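Local coordinates for Syntaxin1 (Monosiga brevicollis, PDB 2XHE), which probably acts as a SNAP receptor of the syntaxin family, binding other SNARE proteins in membrane transport, at residues Ala44-Arg49 and Arg134-Gln139; Asn48-Ile53 and Lys109-Glu114. All coordinates share one frame; numbering follows the deposited sequence.

Interactions 1 and 2 start from the same end of helix 44-72 and share Asn48 and Arg49, but the helix turns a different flank to each partner: helix 131-171, running the same way, in interaction 1, and the reversed helix 80-116 in interaction 2. Their centres lie about 7 Å apart, so they form neighbouring parts of one three-helix interior. Phe46 CE1 of interaction 1 packs 3.8 Å from Ile111 CG2 of interaction 2, and a long, weak ion pair, Arg136 NH1 to Glu114 OE1 at 3.5 Å, also runs between helices 131-171 and 80-116. A chain of another protein in the assembly touches interaction 1, whereas none touches the segments of interaction 2.

Interaction 1 (Ala44-Arg49 and Arg134-Gln139); sequences ADFFNR and RIRQSQ
Phe46 carries most of this contact, reaching from helix 44-72 to helix 131-171. Its CG stands anti to the backbone N (chi1 169°), which sends the ring across the gap between two helix segments inclined at only 14°. At the base, CB lies beside Arg136 NH2. One step out, CD1 sits over a face of the Arg136 guanidinium, 4.0 Å from NH1, while the arginine chain slides past the ring in the opposite direction. Arg136 CG lies above the ring face in a CH-pi contact, 4.3 Å from the Phe46 ring centroid. An arginine suits this border because its CG methylene packs on the aromatic ring while its NH1 hydrogen-bonds to Asn115 OD1. Farther round the ring, Phe46 CE2 meets Ile135 CG2 obliquely at 4.1 Å. The tip, CZ, ends 3.6 Å from Gln139 CG, which approaches the ring edge near its plane. Gln139 is bent at chi2 (-71°), so its methylenes serve the ring while OE1 accepts a hydrogen bond from Arg54 NH1 and NE2 bonds a polar side chain of the other protein.

Phe47, one residue on, adds a second ring. Phe46 CD2 lies over its face, and its CZ meets Ile135 CG2 at 4.0 Å, so this branched methyl is shared by both rings. Phe47 also meets an aromatic side chain of the other protein, whose contacts continue along Ile135 and Gln139. With helices 44-72 and 131-171 running the same way and helix 80-116 reversed, the contact belongs to the up-down-up Habc bundle of syntaxins.

Interaction 2 (Asn48-Ile53 and Lys109-Glu114); sequences NRVKRI and KQIEKE
The Arg49 guanidinium is sandwiched between two side chains. Gln110 CG lies 3.8 Å above the plane, over its centre, and on the opposite face Arg52 NH1 sits offset toward the rim. Arg49 CZ in turn lies in plane at the edge of the Arg52 guanidinium, so two like charges are held close together; Asp107 probably offsets their repulsion, as OD1 forms a salt bridge with Arg49 NH2 and OD2 one with Arg52 NE. The Gln110 chain, bent at chi2, offers its methylene, with the amide plane turned obliquely to the guanidinium.

Arg49 reaches this position through a bend at chi3 (79°), and on the way its aliphatic part is used: CD packs 4.0 Å from Ile111 CG1 as the two chains slide past each other in opposite directions. These segments belong to the first two helices of the syntaxin Habc bundle; they run antiparallel at 148°, their axes 11.6 Å apart at closest approach, a spacing that long side chains bridge.

Deeper in, apolar branches take over. Ile111 CD1 is anti to CA (chi2 -176°), so the chain extends toward helix 44-72. Val50 crosses it at about a right angle, CG1 lying 3.9 Å from Ile111 CD1, and a beta-branched valine gives a short, stiff partner that also touches Gln139 and Leu143 of helix 131-171. Ile53, a turn along from Arg49, meets Ile111 tip to tip, CD1 to CD1 at 4.2 Å.

Interaction 1 (Ala44-Arg49 and Arg134-Gln139)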
ATOM      1  N   ALA B  44     -14.296  16.210  27.053  1.00 98.19           N
ATOM      2  CA  ALA B  44     -13.631  17.511  27.032  1.00104.74           C
ATOM      3  C   ALA B  44     -12.184  17.463  27.524  1.00103.59           C
ATOM      4  O   ALA B  44     -11.283  17.996  26.877  1.00106.26           O
ATOM      5  CB  ALA B  44     -14.430  18.531  27.822  1.00107.22           C
ATOM      6  N   ASP B  45     -11.955  16.831  28.668  1.00 95.65           N
ATOM      7  CA  ASP B  45     -10.595  16.763  29.184  1.00 89.21           C
ATOM      8  C   ASP B  45      -9.679  15.997  28.244  1.00 92.87           C
ATOM      9  O   ASP B  45      -8.528  16.384  28.049  1.00 90.76           O
ATOM     10  CB  ASP B  45     -10.543  16.152  30.581  1.00 97.89           C
ATOM     11  CG  ASP B  45      -9.241  16.477  31.305  1.00122.48           C
ATOM     12  OD1 ASP B  45      -8.400  17.214  30.738  1.00122.55           O
ATOM     13  OD2 ASP B  45      -9.060  16.004  32.448  1.00138.41           O
ATOM     14  N   PHE B  46     -10.188  14.908  27.664  1.00 97.68           N
ATOM     15  CA  PHE B  46      -9.401  14.092  26.738  1.00 94.52           C
ATOM     16  C   PHE B  46      -8.904  14.867  25.505  1.00 88.89           C
ATOM     17  O   PHE B  46      -7.696  14.908  25.232  1.00 83.84           O
ATOM     18  CB  PHE B  46     -10.173  12.840  26.316  1.00 96.10           C
ATOM     19  CG  PHE B  46      -9.544  12.100  25.168  1.00 94.42           C
ATOM     20  CD1 PHE B  46      -8.497  11.221  25.381  1.00 95.56           C
ATOM     21  CD2 PHE B  46      -9.995  12.293  23.872  1.00 91.77           C
ATOM     22  CE1 PHE B  46      -7.914  10.544  24.326  1.00 92.00           C
ATOM     23  CE2 PHE B  46      -9.417  11.622  22.816  1.00 91.35           C
ATOM     24  CZ  PHE B  46      -8.375  10.745  23.043  1.00 92.59           C
ATOM     25  N   PHE B  47      -9.816  15.485  24.760  1.00 81.56           N
ATOM     26  CA  PHE B  47      -9.400  16.231  23.570  1.00 88.33           C
ATOM     27  C   PHE B  47      -8.440  17.366  23.917  1.00 88.92           C
ATOM     28  O   PHE B  47      -7.675  17.843  23.066  1.00 86.86           O
ATOM     29  CB  PHE B  47     -10.604  16.727  22.777  1.00 78.78           C
ATOM     30  CG  PHE B  47     -11.316  15.640  22.047  1.00 81.99           C
ATOM     31  CD1 PHE B  47     -10.920  15.275  20.768  1.00 81.23           C
ATOM     32  CD2 PHE B  47     -12.360  14.953  22.647  1.00 80.03           C
ATOM     33  CE1 PHE B  47     -11.568  14.267  20.090  1.00 77.71           C
ATOM     34  CE2 PHE B  47     -13.013  13.944  21.976  1.00 79.32           C
ATOM     35  CZ  PHE B  47     -12.616  13.601  20.691  1.00 82.25           C
ATOM     36  N   ASN B  48      -8.498  17.777  25.182  1.00 74.59           N
ATOM     37  CA  ASN B  48      -7.549  18.698  25.778  1.00 66.35           C
ATOM     38  C   ASN B  48      -6.128  18.137  25.796  1.00 79.02           C
ATOM     39  O   ASN B  48      -5.180  18.795  25.354  1.00 75.71           O
ATOM     40  CB  ASN B  48      -7.981  18.954  27.208  1.00 85.13           C
ATOM     41  CG  ASN B  48      -8.230  20.403  27.491  1.00 99.60           C
ATOM     42  OD1 ASN B  48      -8.908  21.095  26.726  1.00100.98           O
ATOM     43  ND2 ASN B  48      -7.696  20.877  28.614  1.00101.32           N
ATOM     44  N   ARG B  49      -5.977  16.922  26.328  1.00 82.86           N
ATOM     45  CA  ARG B  49      -4.662  16.305  26.416  1.00 87.08           C
ATOM     46  C   ARG B  49      -4.058  16.121  25.030  1.00 94.90           C
ATOM     47  O   ARG B  49      -2.866  16.365  24.829  1.00 99.26           O
ATOM     48  CB  ARG B  49      -4.700  14.940  27.113  1.00 93.42           C
ATOM     49  CG  ARG B  49      -5.732  14.762  28.203  1.00 96.19           C
ATOM     50  CD  ARG B  49      -5.347  13.567  29.064  1.00 92.10           C
ATOM     51  NE  ARG B  49      -4.303  13.945  30.004  1.00 94.40           N
ATOM     52  CZ  ARG B  49      -4.553  14.326  31.252  1.00106.31           C
ATOM     53  NH1 ARG B  49      -5.810  14.336  31.685  1.00104.43           N
ATOM     54  NH2 ARG B  49      -3.562  14.682  32.070  1.00106.04           N
ATOM     55  N   ARG B 134     -12.862   3.727  20.801  1.00 80.90           N
ATOM     56  CA  ARG B 134     -12.221   3.656  19.490  1.00 77.06           C
ATOM     57  C   ARG B 134     -11.374   4.900  19.216  1.00 81.41           C
ATOM     58  O   ARG B 134     -10.201   4.787  18.839  1.00 74.97           O
ATOM     59  CB  ARG B 134     -13.264   3.471  18.389  1.00 81.67           C
ATOM     60  CG  ARG B 134     -13.874   2.072  18.324  1.00 90.04           C
ATOM     61  CD  ARG B 134     -14.983   2.013  17.282  1.00 88.82           C
ATOM     62  NE  ARG B 134     -14.524   2.531  15.996  1.00 82.19           N
ATOM     63  CZ  ARG B 134     -15.298   3.180  15.133  1.00 78.23           C
ATOM     64  NH1 ARG B 134     -16.577   3.394  15.419  1.00 80.27           N
ATOM     65  NH2 ARG B 134     -14.790   3.623  13.992  1.00 69.72           N
ATOM     66  N   ILE B 135     -11.978   6.077  19.409  1.00 77.86           N
ATOM     67  CA  ILE B 135     -11.298   7.361  19.250  1.00 72.07           C
ATOM     68  C   ILE B 135     -10.099   7.475  20.180  1.00 78.63           C
ATOM     69  O   ILE B 135      -9.007   7.847  19.758  1.00 85.14           O
ATOM     70  CB  ILE B 135     -12.259   8.537  19.514  1.00 76.48           C
ATOM     71  CG1 ILE B 135     -13.203   8.722  18.327  1.00 74.98           C
ATOM     72  CG2 ILE B 135     -11.494   9.831  19.773  1.00 72.35           C
ATOM     73  CD1 ILE B 135     -14.458   9.487  18.655  1.00 65.71           C
ATOM     74  N   ARG B 136     -10.304   7.152  21.449  1.00 78.84           N
ATOM     75  CA  ARG B 136      -9.214   7.190  22.413  1.00 88.19           C
ATOM     76  C   ARG B 136      -8.030   6.336  21.954  1.00 85.67           C
ATOM     77  O   ARG B 136      -6.876   6.755  22.046  1.00 81.51           O
ATOM     78  CB  ARG B 136      -9.699   6.715  23.785  1.00100.59           C
ATOM     79  CG  ARG B 136     -10.784   7.581  24.411  1.00 97.05           C
ATOM     80  CD  ARG B 136     -11.281   6.985  25.725  1.00 94.76           C
ATOM     81  NE  ARG B 136     -11.502   8.030  26.717  1.00101.35           N
ATOM     82  CZ  ARG B 136     -10.565   8.486  27.539  1.00 94.45           C
ATOM     83  NH1 ARG B 136      -9.344   7.972  27.496  1.00 88.36           N
ATOM     84  NH2 ARG B 136     -10.852   9.456  28.399  1.00 91.13           N
ATOM     85  N   GLN B 137      -8.325   5.137  21.458  1.00 87.93           N
ATOM     86  CA  GLN B 137      -7.286   4.203  21.038  1.00 81.94           C
ATOM     87  C   GLN B 137      -6.515   4.656  19.803  1.00 78.21           C
ATOM     88  O   GLN B 137      -5.295   4.518  19.762  1.00 81.34           O
ATOM     89  CB  GLN B 137      -7.863   2.806  20.835  1.00 86.34           C
ATOM     90  CG  GLN B 137      -8.131   2.075  22.140  1.00 92.13           C
ATOM     91  CD  GLN B 137      -8.881   0.767  21.953  1.00 90.45           C
ATOM     92  OE1 GLN B 137      -9.391   0.472  20.866  1.00 92.18           O
ATOM     93  NE2 GLN B 137      -8.960  -0.018  23.022  1.00 80.70           N
ATOM     94  N   SER B 138      -7.203   5.207  18.806  1.00 68.35           N
ATOM     95  CA  SER B 138      -6.493   5.710  17.631  1.00 67.65           C
ATOM     96  C   SER B 138      -5.681   6.967  17.929  1.00 78.96           C
ATOM     97  O   SER B 138      -4.592   7.140  17.382  1.00 88.03           O
ATOM     98  CB  SER B 138      -7.422   5.915  16.435  1.00 64.74           C
ATOM     99  OG  SER B 138      -8.590   6.597  16.812  1.00 79.40           O
ATOM    100  N   GLN B 139      -6.199   7.830  18.802  1.00 78.01           N
ATOM    101  CA  GLN B 139      -5.445   8.993  19.273  1.00 75.99           C
ATOM    102  C   GLN B 139      -4.193   8.552  20.036  1.00 75.62           C
ATOM    103  O   GLN B 139      -3.083   9.045  19.793  1.00 76.16           O
ATOM    104  CB  GLN B 139      -6.299   9.880  20.196  1.00 71.53           C
ATOM    105  CG  GLN B 139      -7.471  10.618  19.542  1.00 72.65           C
ATOM    106  CD  GLN B 139      -7.039  11.756  18.622  1.00 73.74           C
ATOM    107  OE1 GLN B 139      -5.863  12.111  18.544  1.00 70.51           O
ATOM    108  NE2 GLN B 139      -8.001  12.323  17.913  1.00 74.58           N
TER

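Interaction 2 (Asn48-Ile53 and Lys109-Glu114)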
ATOM      1  N   ASN B  48      -8.498  17.777  25.182  1.00 74.59           N
ATOM      2  CA  ASN B  48      -7.549  18.698  25.778  1.00 66.35           C
ATOM      3  C   ASN B  48      -6.128  18.137  25.796  1.00 79.02           C
ATOM      4  O   ASN B  48      -5.180  18.795  25.354  1.00 75.71           O
ATOM      5  CB  ASN B  48      -7.981  18.954  27.208  1.00 85.13           C
ATOM      6  CG  ASN B  48      -8.230  20.403  27.491  1.00 99.60           C
ATOM      7  OD1 ASN B  48      -8.908  21.095  26.726  1.00100.98           O
ATOM      8  ND2 ASN B  48      -7.696  20.877  28.614  1.00101.32           N
ATOM      9  N   ARG B  49      -5.977  16.922  26.328  1.00 82.86           N
ATOM     10  CA  ARG B  49      -4.662  16.305  26.416  1.00 87.08           C
ATOM     11  C   ARG B  49      -4.058  16.121  25.030  1.00 94.90           C
ATOM     12  O   ARG B  49      -2.866  16.365  24.829  1.00 99.26           O
ATOM     13  CB  ARG B  49      -4.700  14.940  27.113  1.00 93.42           C
ATOM     14  CG  ARG B  49      -5.732  14.762  28.203  1.00 96.19           C
ATOM     15  CD  ARG B  49      -5.347  13.567  29.064  1.00 92.10           C
ATOM     16  NE  ARG B  49      -4.303  13.945  30.004  1.00 94.40           N
ATOM     17  CZ  ARG B  49      -4.553  14.326  31.252  1.00106.31           C
ATOM     18  NH1 ARG B  49      -5.810  14.336  31.685  1.00104.43           N
ATOM     19  NH2 ARG B  49      -3.562  14.682  32.070  1.00106.04           N
ATOM     20  N   VAL B  50      -4.856  15.673  24.065  1.00 83.73           N
ATOM     21  CA  VAL B  50      -4.256  15.410  22.764  1.00 85.25           C
ATOM     22  C   VAL B  50      -3.909  16.697  22.005  1.00 76.61           C
ATOM     23  O   VAL B  50      -2.878  16.759  21.327  1.00 66.11           O
ATOM     24  CB  VAL B  50      -4.987  14.308  21.921  1.00102.94           C
ATOM     25  CG1 VAL B  50      -5.045  13.000  22.709  1.00 96.09           C
ATOM     26  CG2 VAL B  50      -6.366  14.724  21.499  1.00 45.47           C
ATOM     27  N   LYS B  51      -4.738  17.732  22.156  1.00 78.43           N
ATOM     28  CA  LYS B  51      -4.339  19.075  21.731  1.00 73.42           C
ATOM     29  C   LYS B  51      -3.005  19.433  22.397  1.00 80.48           C
ATOM     30  O   LYS B  51      -2.047  19.807  21.715  1.00 78.12           O
ATOM     31  CB  LYS B  51      -5.394  20.115  22.101  1.00 65.07           C
ATOM     32  CG  LYS B  51      -5.874  20.968  20.930  1.00 71.97           C
ATOM     33  CD  LYS B  51      -4.720  21.615  20.197  1.00 80.07           C
ATOM     34  CE  LYS B  51      -5.192  22.209  18.882  1.00 90.52           C
ATOM     35  NZ  LYS B  51      -4.256  23.261  18.384  1.00102.35           N
ATOM     36  N   ARG B  52      -2.947  19.303  23.725  1.00 75.03           N
ATOM     37  CA  ARG B  52      -1.716  19.552  24.472  1.00 68.20           C
ATOM     38  C   ARG B  52      -0.534  18.778  23.893  1.00 75.77           C
ATOM     39  O   ARG B  52       0.522  19.375  23.648  1.00 71.08           O
ATOM     40  CB  ARG B  52      -1.884  19.216  25.962  1.00 83.05           C
ATOM     41  CG  ARG B  52      -1.306  20.272  26.919  1.00 91.98           C
ATOM     42  CD  ARG B  52      -0.753  19.684  28.219  1.00 91.48           C
ATOM     43  NE  ARG B  52      -1.586  18.635  28.807  1.00 94.68           N
ATOM     44  CZ  ARG B  52      -2.844  18.802  29.208  1.00105.05           C
ATOM     45  NH1 ARG B  52      -3.511  17.781  29.735  1.00102.30           N
ATOM     46  NH2 ARG B  52      -3.441  19.984  29.075  1.00105.91           N
ATOM     47  N   ILE B  53      -0.714  17.460  23.689  1.00 65.72           N
ATOM     48  CA  ILE B  53       0.339  16.592  23.148  1.00 66.81           C
ATOM     49  C   ILE B  53       0.743  17.032  21.737  1.00 73.21           C
ATOM     50  O   ILE B  53       1.933  17.235  21.465  1.00 72.07           O
ATOM     51  CB  ILE B  53      -0.063  15.073  23.157  1.00 76.51           C
ATOM     52  CG1 ILE B  53      -0.374  14.593  24.573  1.00 76.11           C
ATOM     53  CG2 ILE B  53       1.040  14.184  22.564  1.00 54.70           C
ATOM     54  CD1 ILE B  53      -1.254  13.396  24.607  1.00 63.37           C
ATOM     55  N   LYS B 109       0.690   8.174  29.236  1.00 94.07           N
ATOM     56  CA  LYS B 109       0.447   7.174  30.276  1.00 86.55           C
ATOM     57  C   LYS B 109      -0.936   7.324  30.881  1.00 85.38           C
ATOM     58  O   LYS B 109      -1.643   6.338  31.073  1.00 87.11           O
ATOM     59  CB  LYS B 109       1.525   7.205  31.364  1.00 91.93           C
ATOM     60  CG  LYS B 109       2.737   6.341  31.028  1.00110.52           C
ATOM     61  CD  LYS B 109       3.833   6.435  32.076  1.00123.01           C
ATOM     62  CE  LYS B 109       5.086   5.687  31.624  1.00127.69           C
ATOM     63  NZ  LYS B 109       6.220   5.853  32.580  1.00129.61           N
ATOM     64  N   GLN B 110      -1.329   8.560  31.169  1.00 88.00           N
ATOM     65  CA  GLN B 110      -2.643   8.814  31.741  1.00 89.46           C
ATOM     66  C   GLN B 110      -3.743   8.251  30.829  1.00 90.00           C
ATOM     67  O   GLN B 110      -4.701   7.640  31.309  1.00 88.57           O
ATOM     68  CB  GLN B 110      -2.834  10.315  32.019  1.00105.62           C
ATOM     69  CG  GLN B 110      -4.231  10.722  32.525  1.00118.94           C
ATOM     70  CD  GLN B 110      -4.718   9.882  33.703  1.00124.08           C
ATOM     71  OE1 GLN B 110      -3.917   9.334  34.473  1.00124.90           O
ATOM     72  NE2 GLN B 110      -6.042   9.778  33.847  1.00114.76           N
ATOM     73  N   ILE B 111      -3.592   8.432  29.516  1.00 90.23           N
ATOM     74  CA  ILE B 111      -4.602   7.962  28.568  1.00 89.77           C
ATOM     75  C   ILE B 111      -4.585   6.439  28.462  1.00 92.10           C
ATOM     76  O   ILE B 111      -5.629   5.812  28.270  1.00 83.77           O
ATOM     77  CB  ILE B 111      -4.435   8.585  27.161  1.00 85.02           C
ATOM     78  CG1 ILE B 111      -4.351  10.110  27.253  1.00 82.37           C
ATOM     79  CG2 ILE B 111      -5.597   8.185  26.266  1.00 87.69           C
ATOM     80  CD1 ILE B 111      -4.283  10.815  25.900  1.00 76.11           C
ATOM     81  N   GLU B 112      -3.396   5.856  28.600  1.00 96.68           N
ATOM     82  CA  GLU B 112      -3.242   4.409  28.585  1.00101.52           C
ATOM     83  C   GLU B 112      -4.058   3.799  29.709  1.00104.84           C
ATOM     84  O   GLU B 112      -4.982   3.029  29.462  1.00105.04           O
ATOM     85  CB  GLU B 112      -1.777   4.013  28.743  1.00111.50           C
ATOM     86  CG  GLU B 112      -1.551   2.517  28.674  1.00130.20           C
ATOM     87  CD  GLU B 112      -0.217   2.112  29.258  1.00142.37           C
ATOM     88  OE1 GLU B 112       0.491   3.009  29.771  1.00143.44           O
ATOM     89  OE2 GLU B 112       0.118   0.903  29.208  1.00142.77           O
ATOM     90  N   LYS B 113      -3.712   4.152  30.945  1.00111.61           N
ATOM     91  CA  LYS B 113      -4.486   3.731  32.108  1.00116.00           C
ATOM     92  C   LYS B 113      -5.974   4.021  31.911  1.00108.85           C
ATOM     93  O   LYS B 113      -6.818   3.176  32.189  1.00104.74           O
ATOM     94  CB  LYS B 113      -3.969   4.409  33.382  1.00126.84           C
ATOM     95  CG  LYS B 113      -2.562   3.969  33.792  1.00137.79           C
ATOM     96  CD  LYS B 113      -2.078   4.689  35.054  1.00143.34           C
ATOM     97  CE  LYS B 113      -0.661   4.253  35.437  1.00139.11           C
ATOM     98  NZ  LYS B 113      -0.117   5.013  36.599  1.00137.29           N
ATOM     99  N   GLU B 114      -6.289   5.217  31.424  1.00112.22           N
ATOM    100  CA  GLU B 114      -7.680   5.585  31.160  1.00117.72           C
ATOM    101  C   GLU B 114      -8.353   4.577  30.227  1.00112.29           C
ATOM    102  O   GLU B 114      -9.486   4.162  30.477  1.00109.40           O
ATOM    103  CB  GLU B 114      -7.774   7.001  30.572  1.00120.33           C
ATOM    104  CG  GLU B 114      -8.237   8.076  31.551  1.00121.96           C
ATOM    105  CD  GLU B 114      -8.253   9.470  30.929  1.00132.72           C
ATOM    106  OE1 GLU B 114      -7.550   9.680  29.918  1.00133.19           O
ATOM    107  OE2 GLU B 114      -8.965  10.359  31.450  1.00138.88           O
TER